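Local coordinates for protein DNA polymerase sliding clamp 2 (Sulfolobus tokodaii, PDB 3AIZ) that forms part of a ring around DNA that tethers the replicative polymerase and other DNA-processing proteins to the duplex, at residues L132-I146 / F209-G223. Numbering follows the deposited sequence.
Sequences LSVTFTTDGDVLKDI and FKVTSISQNVTVGFG
Val134, Phe136 and Thr138 pair with Phe222, Val220 and Val218 as hydrogen-bonded pairs of two antiparallel strands. Each pair closes two backbone bonds, for example Val220 N to Phe136 O at 2.8 Å. Thr135 with Gly221 and Thr137 with Thr219 are the non-hydrogen-bonded pairs between them. A classic beta bulge sets Ser133 and Val134 together opposite Phe222. Past the strand, Gly140 N donates to Ser215 O at 3.0 Å, joining the N-terminal end of helix 140-150 to the turn before strand 218-223.

Mostly apolar side chains cover one face of this strand pair. The ring of Phe136 lies over Val220, with its CZ 3.4 Å from Val220 CB. Its CG sits between the backbone N and the carbonyl carbon (chi1 60°), which folds the ring back across the partner strand. Phe222 repeats this with Val134, whose CB lies 4.1 Å from the ring centroid, over the face. The two rings meet at their edges.

Leu143 packs helix 140-150 on helix 202-211 and on the same face of strand 218-223. Its branches split: CD2 lies over the Phe209 ring, off-centre, and CD1 reaches Val218 CG1 at 3.6 Å. Gly140 CA makes a CA-H...O contact with Thr212 O. Lys144 lies extended across Ser213 and Lys210.

Asp139 is the N-cap of its helix: OD2 accepts from Asp141 N at 2.8 Å. Ser215 OG accepts from Asn217 N in an ST turn and also bonds Pro233 O.

Both segments belong to the C-terminal PCNA domain, whose helices probably face the central hole, as in other PCNA rings. Strand 134-138 lies between strands 218-223 and 186-192, and strand 226-233 flanks 218-223. Val142 and Ile146 pack on Val104 and Tyr105 of a neighbouring PCNA3 subunit.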
ATOM      1  N   LEU A 132       5.716 -16.061  49.155  1.00 47.11           N
ATOM      2  CA  LEU A 132       6.566 -16.190  47.979  1.00 44.82           C
ATOM      3  C   LEU A 132       8.028 -16.338  48.388  1.00 44.96           C
ATOM      4  O   LEU A 132       8.719 -15.348  48.634  1.00 46.62           O
ATOM      5  CB  LEU A 132       6.386 -14.986  47.052  1.00 40.01           C
ATOM      6  CG  LEU A 132       5.300 -15.086  45.976  1.00 37.52           C
ATOM      7  CD1 LEU A 132       4.164 -15.996  46.412  1.00 38.13           C
ATOM      8  CD2 LEU A 132       4.771 -13.701  45.638  1.00 37.62           C
ATOM      9  N   SER A 133       8.491 -17.583  48.464  1.00 41.86           N
ATOM     10  CA  SER A 133       9.864 -17.872  48.856  1.00 41.64           C
ATOM     11  C   SER A 133      10.849 -17.222  47.893  1.00 41.83           C
ATOM     12  O   SER A 133      11.902 -16.735  48.300  1.00 43.71           O
ATOM     13  CB  SER A 133      10.100 -19.383  48.885  1.00 41.34           C
ATOM     14  OG  SER A 133       9.103 -20.046  49.641  1.00 46.47           O
ATOM     15  N   VAL A 134      10.495 -17.218  46.613  1.00 41.68           N
ATOM     16  CA  VAL A 134      11.373 -16.693  45.577  1.00 40.99           C
ATOM     17  C   VAL A 134      10.697 -15.593  44.768  1.00 38.54           C
ATOM     18  O   VAL A 134       9.593 -15.775  44.258  1.00 38.72           O
ATOM     19  CB  VAL A 134      11.823 -17.804  44.610  1.00 35.76           C
ATOM     20  CG1 VAL A 134      12.688 -17.225  43.503  1.00 34.83           C
ATOM     21  CG2 VAL A 134      12.568 -18.894  45.363  1.00 41.15           C
ATOM     22  N   THR A 135      11.366 -14.451  44.660  1.00 35.24           N
ATOM     23  CA  THR A 135      10.897 -13.364  43.812  1.00 35.70           C
ATOM     24  C   THR A 135      12.050 -12.817  42.980  1.00 34.83           C
ATOM     25  O   THR A 135      13.165 -12.668  43.474  1.00 37.56           O
ATOM     26  CB  THR A 135      10.279 -12.211  44.633  1.00 39.68           C
ATOM     27  OG1 THR A 135      11.254 -11.691  45.548  1.00 41.02           O
ATOM     28  CG2 THR A 135       9.065 -12.694  45.411  1.00 40.83           C
ATOM     29  N   PHE A 136      11.781 -12.532  41.713  1.00 30.64           N
ATOM     30  CA  PHE A 136      12.781 -11.913  40.856  1.00 33.65           C
ATOM     31  C   PHE A 136      12.141 -10.921  39.895  1.00 35.83           C
ATOM     32  O   PHE A 136      10.965 -11.043  39.555  1.00 35.67           O
ATOM     33  CB  PHE A 136      13.591 -12.968  40.093  1.00 33.92           C
ATOM     34  CG  PHE A 136      12.764 -13.854  39.204  1.00 31.75           C
ATOM     35  CD1 PHE A 136      12.266 -15.058  39.673  1.00 31.89           C
ATOM     36  CD2 PHE A 136      12.502 -13.495  37.893  1.00 31.25           C
ATOM     37  CE1 PHE A 136      11.514 -15.880  38.853  1.00 34.36           C
ATOM     38  CE2 PHE A 136      11.751 -14.313  37.069  1.00 29.41           C
ATOM     39  CZ  PHE A 136      11.258 -15.507  37.549  1.00 26.54           C
ATOM     40  N   THR A 137      12.918  -9.932  39.472  1.00 33.43           N
ATOM     41  CA  THR A 137      12.418  -8.910  38.565  1.00 35.48           C
ATOM     42  C   THR A 137      13.220  -8.919  37.272  1.00 34.44           C
ATOM     43  O   THR A 137      14.440  -9.076  37.289  1.00 37.83           O
ATOM     44  CB  THR A 137      12.483  -7.510  39.205  1.00 37.32           C
ATOM     45  OG1 THR A 137      11.918  -7.559  40.520  1.00 36.93           O
ATOM     46  CG2 THR A 137      11.715  -6.500  38.365  1.00 35.92           C
ATOM     47  N   THR A 138      12.529  -8.759  36.149  1.00 32.48           N
ATOM     48  CA  THR A 138      13.184  -8.763  34.849  1.00 35.82           C
ATOM     49  C   THR A 138      12.324  -8.070  33.803  1.00 35.81           C
ATOM     50  O   THR A 138      11.115  -7.927  33.979  1.00 36.69           O
ATOM     51  CB  THR A 138      13.487 -10.197  34.379  1.00 32.91           C
ATOM     52  OG1 THR A 138      14.136 -10.154  33.102  1.00 37.87           O
ATOM     53  CG2 THR A 138      12.204 -11.002  34.262  1.00 31.21           C
ATOM     54  N   ASP A 139      12.953  -7.638  32.716  1.00 36.16           N
ATOM     55  CA  ASP A 139      12.228  -7.028  31.612  1.00 39.61           C
ATOM     56  C   ASP A 139      11.346  -8.075  30.938  1.00 39.27           C
ATOM     57  O   ASP A 139      11.768  -9.212  30.733  1.00 37.64           O
ATOM     58  CB  ASP A 139      13.200  -6.417  30.604  1.00 43.31           C
ATOM     59  CG  ASP A 139      12.495  -5.647  29.504  1.00 49.89           C
ATOM     60  OD1 ASP A 139      12.394  -4.406  29.615  1.00 54.16           O
ATOM     61  OD2 ASP A 139      12.040  -6.282  28.529  1.00 49.08           O
ATOM     62  N   GLY A 140      10.121  -7.685  30.600  1.00 38.86           N
ATOM     63  CA  GLY A 140       9.154  -8.601  30.025  1.00 37.32           C
ATOM     64  C   GLY A 140       9.613  -9.277  28.747  1.00 36.48           C
ATOM     65  O   GLY A 140       9.193 -10.393  28.443  1.00 34.59           O
ATOM     66  N   ASP A 141      10.474  -8.602  27.993  1.00 37.33           N
ATOM     67  CA  ASP A 141      10.980  -9.151  26.740  1.00 41.07           C
ATOM     68  C   ASP A 141      11.677 -10.492  26.956  1.00 37.96           C
ATOM     69  O   ASP A 141      11.541 -11.412  26.149  1.00 35.12           O
ATOM     70  CB  ASP A 141      11.923  -8.159  26.055  1.00 43.29           C
ATOM     71  CG  ASP A 141      11.193  -6.944  25.509  1.00 55.06           C
ATOM     72  OD1 ASP A 141      10.144  -7.124  24.852  1.00 52.15           O
ATOM     73  OD2 ASP A 141      11.669  -5.810  25.731  1.00 60.64           O
ATOM     74  N   VAL A 142      12.419 -10.600  28.054  1.00 37.32           N
ATOM     75  CA  VAL A 142      13.105 -11.840  28.386  1.00 36.10           C
ATOM     76  C   VAL A 142      12.104 -12.968  28.602  1.00 35.02           C
ATOM     77  O   VAL A 142      12.246 -14.052  28.037  1.00 37.18           O
ATOM     78  CB  VAL A 142      13.974 -11.690  29.647  1.00 36.30           C
ATOM     79  CG1 VAL A 142      14.636 -13.013  29.988  1.00 34.48           C
ATOM     80  CG2 VAL A 142      15.014 -10.599  29.447  1.00 35.44           C
ATOM     81  N   LEU A 143      11.092 -12.709  29.424  1.00 32.18           N
ATOM     82  CA  LEU A 143      10.060 -13.702  29.694  1.00 32.88           C
ATOM     83  C   LEU A 143       9.355 -14.109  28.404  1.00 34.12           C
ATOM     84  O   LEU A 143       9.017 -15.276  28.209  1.00 33.47           O
ATOM     85  CB  LEU A 143       9.050 -13.170  30.714  1.00 33.31           C
ATOM     86  CG  LEU A 143       9.618 -12.827  32.094  1.00 34.52           C
ATOM     87  CD1 LEU A 143       8.541 -12.242  32.995  1.00 29.29           C
ATOM     88  CD2 LEU A 143      10.251 -14.053  32.734  1.00 31.87           C
ATOM     89  N   LYS A 144       9.141 -13.139  27.520  1.00 33.86           N
ATOM     90  CA  LYS A 144       8.548 -13.417  26.219  1.00 34.90           C
ATOM     91  C   LYS A 144       9.442 -14.366  25.428  1.00 32.82           C
ATOM     92  O   LYS A 144       8.959 -15.308  24.803  1.00 33.12           O
ATOM     93  CB  LYS A 144       8.331 -12.121  25.440  1.00 37.85           C
ATOM     94  CG  LYS A 144       7.598 -12.299  24.121  1.00 37.43           C
ATOM     95  CD  LYS A 144       7.307 -10.954  23.479  1.00 41.25           C
ATOM     96  CE  LYS A 144       6.443 -11.103  22.239  1.00 47.72           C
ATOM     97  NZ  LYS A 144       6.093  -9.778  21.654  1.00 53.29           N
ATOM     98  N   ASP A 145      10.747 -14.114  25.464  1.00 31.48           N
ATOM     99  CA  ASP A 145      11.713 -14.987  24.806  1.00 33.59           C
ATOM    100  C   ASP A 145      11.639 -16.402  25.370  1.00 34.62           C
ATOM    101  O   ASP A 145      11.661 -17.380  24.623  1.00 36.12           O
ATOM    102  CB  ASP A 145      13.132 -14.433  24.951  1.00 33.30           C
ATOM    103  CG  ASP A 145      13.363 -13.190  24.111  1.00 39.00           C
ATOM    104  OD1 ASP A 145      12.626 -12.996  23.120  1.00 40.68           O
ATOM    105  OD2 ASP A 145      14.285 -12.410  24.435  1.00 38.67           O
ATOM    106  N   ILE A 146      11.552 -16.505  26.692  1.00 32.83           N
ATOM    107  CA  ILE A 146      11.427 -17.798  27.357  1.00 31.47           C
ATOM    108  C   ILE A 146      10.126 -18.493  26.964  1.00 33.36           C
ATOM    109  O   ILE A 146      10.074 -19.717  26.855  1.00 32.77           O
ATOM    110  CB  ILE A 146      11.490 -17.650  28.889  1.00 32.02           C
ATOM    111  CG1 ILE A 146      12.872 -17.151  29.316  1.00 32.12           C
ATOM    112  CG2 ILE A 146      11.169 -18.970  29.568  1.00 29.72           C
ATOM    113  CD1 ILE A 146      13.033 -17.007  30.810  1.00 30.17           C
ATOM    114  N   PHE A 209       3.530 -15.020  30.089  1.00 35.40           N
ATOM    115  CA  PHE A 209       4.860 -14.477  29.832  1.00 34.99           C
ATOM    116  C   PHE A 209       4.889 -13.582  28.599  1.00 35.29           C
ATOM    117  O   PHE A 209       5.488 -12.507  28.617  1.00 35.85           O
ATOM    118  CB  PHE A 209       5.880 -15.607  29.688  1.00 34.08           C
ATOM    119  CG  PHE A 209       6.488 -16.042  30.989  1.00 36.61           C
ATOM    120  CD1 PHE A 209       5.787 -15.909  32.175  1.00 33.61           C
ATOM    121  CD2 PHE A 209       7.760 -16.589  31.026  1.00 37.30           C
ATOM    122  CE1 PHE A 209       6.345 -16.307  33.374  1.00 34.98           C
ATOM    123  CE2 PHE A 209       8.323 -16.991  32.223  1.00 35.60           C
ATOM    124  CZ  PHE A 209       7.615 -16.850  33.397  1.00 36.40           C
ATOM    125  N   LYS A 210       4.239 -14.031  27.531  1.00 36.55           N
ATOM    126  CA  LYS A 210       4.198 -13.275  26.285  1.00 37.63           C
ATOM    127  C   LYS A 210       3.579 -11.897  26.507  1.00 38.33           C
ATOM    128  O   LYS A 210       3.997 -10.912  25.900  1.00 41.64           O
ATOM    129  CB  LYS A 210       3.416 -14.051  25.222  1.00 38.36           C
ATOM    130  CG  LYS A 210       3.420 -13.416  23.840  1.00 39.88           C
ATOM    131  CD  LYS A 210       2.785 -14.346  22.815  1.00 48.57           C
ATOM    132  CE  LYS A 210       2.694 -13.692  21.442  1.00 60.81           C
ATOM    133  NZ  LYS A 210       1.788 -12.506  21.443  1.00 59.94           N
ATOM    134  N   VAL A 211       2.590 -11.837  27.392  1.00 36.18           N
ATOM    135  CA  VAL A 211       1.888 -10.593  27.690  1.00 36.91           C
ATOM    136  C   VAL A 211       2.741  -9.622  28.507  1.00 37.62           C
ATOM    137  O   VAL A 211       2.635  -8.406  28.349  1.00 37.15           O
ATOM    138  CB  VAL A 211       0.568 -10.868  28.444  1.00 37.36           C
ATOM    139  CG1 VAL A 211      -0.021  -9.576  28.987  1.00 37.15           C
ATOM    140  CG2 VAL A 211      -0.423 -11.574  27.535  1.00 38.83           C
ATOM    141  N   THR A 212       3.592 -10.163  29.373  1.00 35.91           N
ATOM    142  CA  THR A 212       4.385  -9.341  30.282  1.00 34.96           C
ATOM    143  C   THR A 212       5.402  -8.460  29.561  1.00 37.57           C
ATOM    144  O   THR A 212       6.103  -7.673  30.195  1.00 36.53           O
ATOM    145  CB  THR A 212       5.134 -10.205  31.316  1.00 35.20           C
ATOM    146  OG1 THR A 212       6.200 -10.913  30.670  1.00 37.29           O
ATOM    147  CG2 THR A 212       4.188 -11.196  31.971  1.00 32.25           C
ATOM    148  N   SER A 213       5.482  -8.591  28.240  1.00 36.14           N
ATOM    149  CA  SER A 213       6.443  -7.816  27.459  1.00 36.27           C
ATOM    150  C   SER A 213       6.124  -6.322  27.479  1.00 41.29           C
ATOM    151  O   SER A 213       6.988  -5.492  27.194  1.00 42.88           O
ATOM    152  CB  SER A 213       6.510  -8.326  26.016  1.00 37.80           C
ATOM    153  OG  SER A 213       5.273  -8.150  25.348  1.00 38.79           O
ATOM    154  N   ILE A 214       4.883  -5.984  27.822  1.00 40.25           N
ATOM    155  CA  ILE A 214       4.455  -4.588  27.880  1.00 42.59           C
ATOM    156  C   ILE A 214       5.077  -3.852  29.065  1.00 44.59           C
ATOM    157  O   ILE A 214       4.892  -2.644  29.223  1.00 44.90           O
ATOM    158  CB  ILE A 214       2.920  -4.468  27.976  1.00 45.47           C
ATOM    159  CG1 ILE A 214       2.432  -4.938  29.349  1.00 40.72           C
ATOM    160  CG2 ILE A 214       2.250  -5.248  26.854  1.00 44.78           C
ATOM    161  CD1 ILE A 214       0.935  -4.835  29.535  1.00 38.46           C
ATOM    162  N   SER A 215       5.807  -4.586  29.898  1.00 40.53           N
ATOM    163  CA  SER A 215       6.469  -3.999  31.055  1.00 38.83           C
ATOM    164  C   SER A 215       7.973  -4.227  30.985  1.00 43.42           C
ATOM    165  O   SER A 215       8.435  -5.205  30.400  1.00 45.90           O
ATOM    166  CB  SER A 215       5.913  -4.591  32.351  1.00 40.80           C
ATOM    167  OG  SER A 215       6.599  -4.083  33.483  1.00 41.94           O
ATOM    168  N   GLN A 216       8.733  -3.314  31.580  1.00 47.35           N
ATOM    169  CA  GLN A 216      10.183  -3.442  31.618  1.00 46.61           C
ATOM    170  C   GLN A 216      10.638  -3.967  32.972  1.00 44.30           C
ATOM    171  O   GLN A 216      11.809  -4.294  33.161  1.00 47.07           O
ATOM    172  CB  GLN A 216      10.853  -2.101  31.318  1.00 51.32           C
ATOM    173  CG  GLN A 216      10.727  -1.653  29.870  1.00 60.24           C
ATOM    174  CD  GLN A 216      11.441  -0.341  29.601  1.00 67.28           C
ATOM    175  OE1 GLN A 216      11.424   0.568  30.430  1.00 66.85           O
ATOM    176  NE2 GLN A 216      12.071  -0.238  28.435  1.00 62.58           N
ATOM    177  N   ASN A 217       9.704  -4.047  33.912  1.00 42.31           N
ATOM    178  CA  ASN A 217      10.020  -4.506  35.257  1.00 39.13           C
ATOM    179  C   ASN A 217       8.972  -5.471  35.795  1.00 39.04           C
ATOM    180  O   ASN A 217       8.218  -5.140  36.713  1.00 41.32           O
ATOM    181  CB  ASN A 217      10.189  -3.316  36.201  1.00 41.78           C
ATOM    182  CG  ASN A 217      11.326  -2.405  35.785  1.00 47.03           C
ATOM    183  OD1 ASN A 217      12.473  -2.598  36.191  1.00 46.41           O
ATOM    184  ND2 ASN A 217      11.017  -1.408  34.963  1.00 45.49           N
ATOM    185  N   VAL A 218       8.936  -6.665  35.216  1.00 35.96           N
ATOM    186  CA  VAL A 218       8.006  -7.700  35.642  1.00 32.12           C
ATOM    187  C   VAL A 218       8.530  -8.406  36.886  1.00 34.04           C
ATOM    188  O   VAL A 218       9.682  -8.837  36.924  1.00 35.95           O
ATOM    189  CB  VAL A 218       7.784  -8.742  34.534  1.00 30.47           C
ATOM    190  CG1 VAL A 218       6.762  -9.776  34.975  1.00 29.74           C
ATOM    191  CG2 VAL A 218       7.339  -8.063  33.250  1.00 33.03           C
ATOM    192  N   THR A 219       7.684  -8.515  37.904  1.00 33.27           N
ATOM    193  CA  THR A 219       8.049  -9.219  39.128  1.00 31.40           C
ATOM    194  C   THR A 219       7.397 -10.596  39.167  1.00 32.44           C
ATOM    195  O   THR A 219       6.175 -10.718  39.093  1.00 31.50           O
ATOM    196  CB  THR A 219       7.645  -8.426  40.386  1.00 35.03           C
ATOM    197  OG1 THR A 219       8.373  -7.193  40.430  1.00 39.81           O
ATOM    198  CG2 THR A 219       7.948  -9.226  41.643  1.00 32.25           C
ATOM    199  N   VAL A 220       8.222 -11.631  39.278  1.00 31.20           N
ATOM    200  CA  VAL A 220       7.732 -13.000  39.343  1.00 29.83           C
ATOM    201  C   VAL A 220       8.021 -13.600  40.711  1.00 33.20           C
ATOM    202  O   VAL A 220       9.160 -13.587  41.174  1.00 36.45           O
ATOM    203  CB  VAL A 220       8.379 -13.885  38.263  1.00 30.16           C
ATOM    204  CG1 VAL A 220       7.889 -15.318  38.388  1.00 29.48           C
ATOM    205  CG2 VAL A 220       8.086 -13.332  36.878  1.00 29.46           C
ATOM    206  N   GLY A 221       6.984 -14.121  41.358  1.00 31.94           N
ATOM    207  CA  GLY A 221       7.135 -14.739  42.661  1.00 29.67           C
ATOM    208  C   GLY A 221       6.541 -16.131  42.698  1.00 33.67           C
ATOM    209  O   GLY A 221       5.530 -16.400  42.052  1.00 34.69           O
ATOM    210  N   PHE A 222       7.175 -17.022  43.453  1.00 36.16           N
ATOM    211  CA  PHE A 222       6.664 -18.376  43.629  1.00 35.30           C
ATOM    212  C   PHE A 222       7.331 -19.049  44.823  1.00 36.75           C
ATOM    213  O   PHE A 222       8.187 -18.459  45.480  1.00 39.27           O
ATOM    214  CB  PHE A 222       6.876 -19.209  42.362  1.00 34.83           C
ATOM    215  CG  PHE A 222       8.308 -19.592  42.115  1.00 34.87           C
ATOM    216  CD1 PHE A 222       8.762 -20.864  42.425  1.00 35.15           C
ATOM    217  CD2 PHE A 222       9.201 -18.684  41.571  1.00 33.62           C
ATOM    218  CE1 PHE A 222      10.078 -21.222  42.197  1.00 33.25           C
ATOM    219  CE2 PHE A 222      10.519 -19.035  41.341  1.00 32.10           C
ATOM    220  CZ  PHE A 222      10.958 -20.306  41.656  1.00 32.00           C
ATOM    221  N   GLY A 223       6.929 -20.283  45.098  1.00 36.33           N
ATOM    222  CA  GLY A 223       7.498 -21.049  46.191  1.00 38.30           C
ATOM    223  C   GLY A 223       7.269 -22.531  45.978  1.00 38.51           C
ATOM    224  O   GLY A 223       6.810 -22.942  44.914  1.00 40.48           O
TER
HETATM  225  O   HOH W   1      12.087  -2.491  26.480  1.00 52.84           O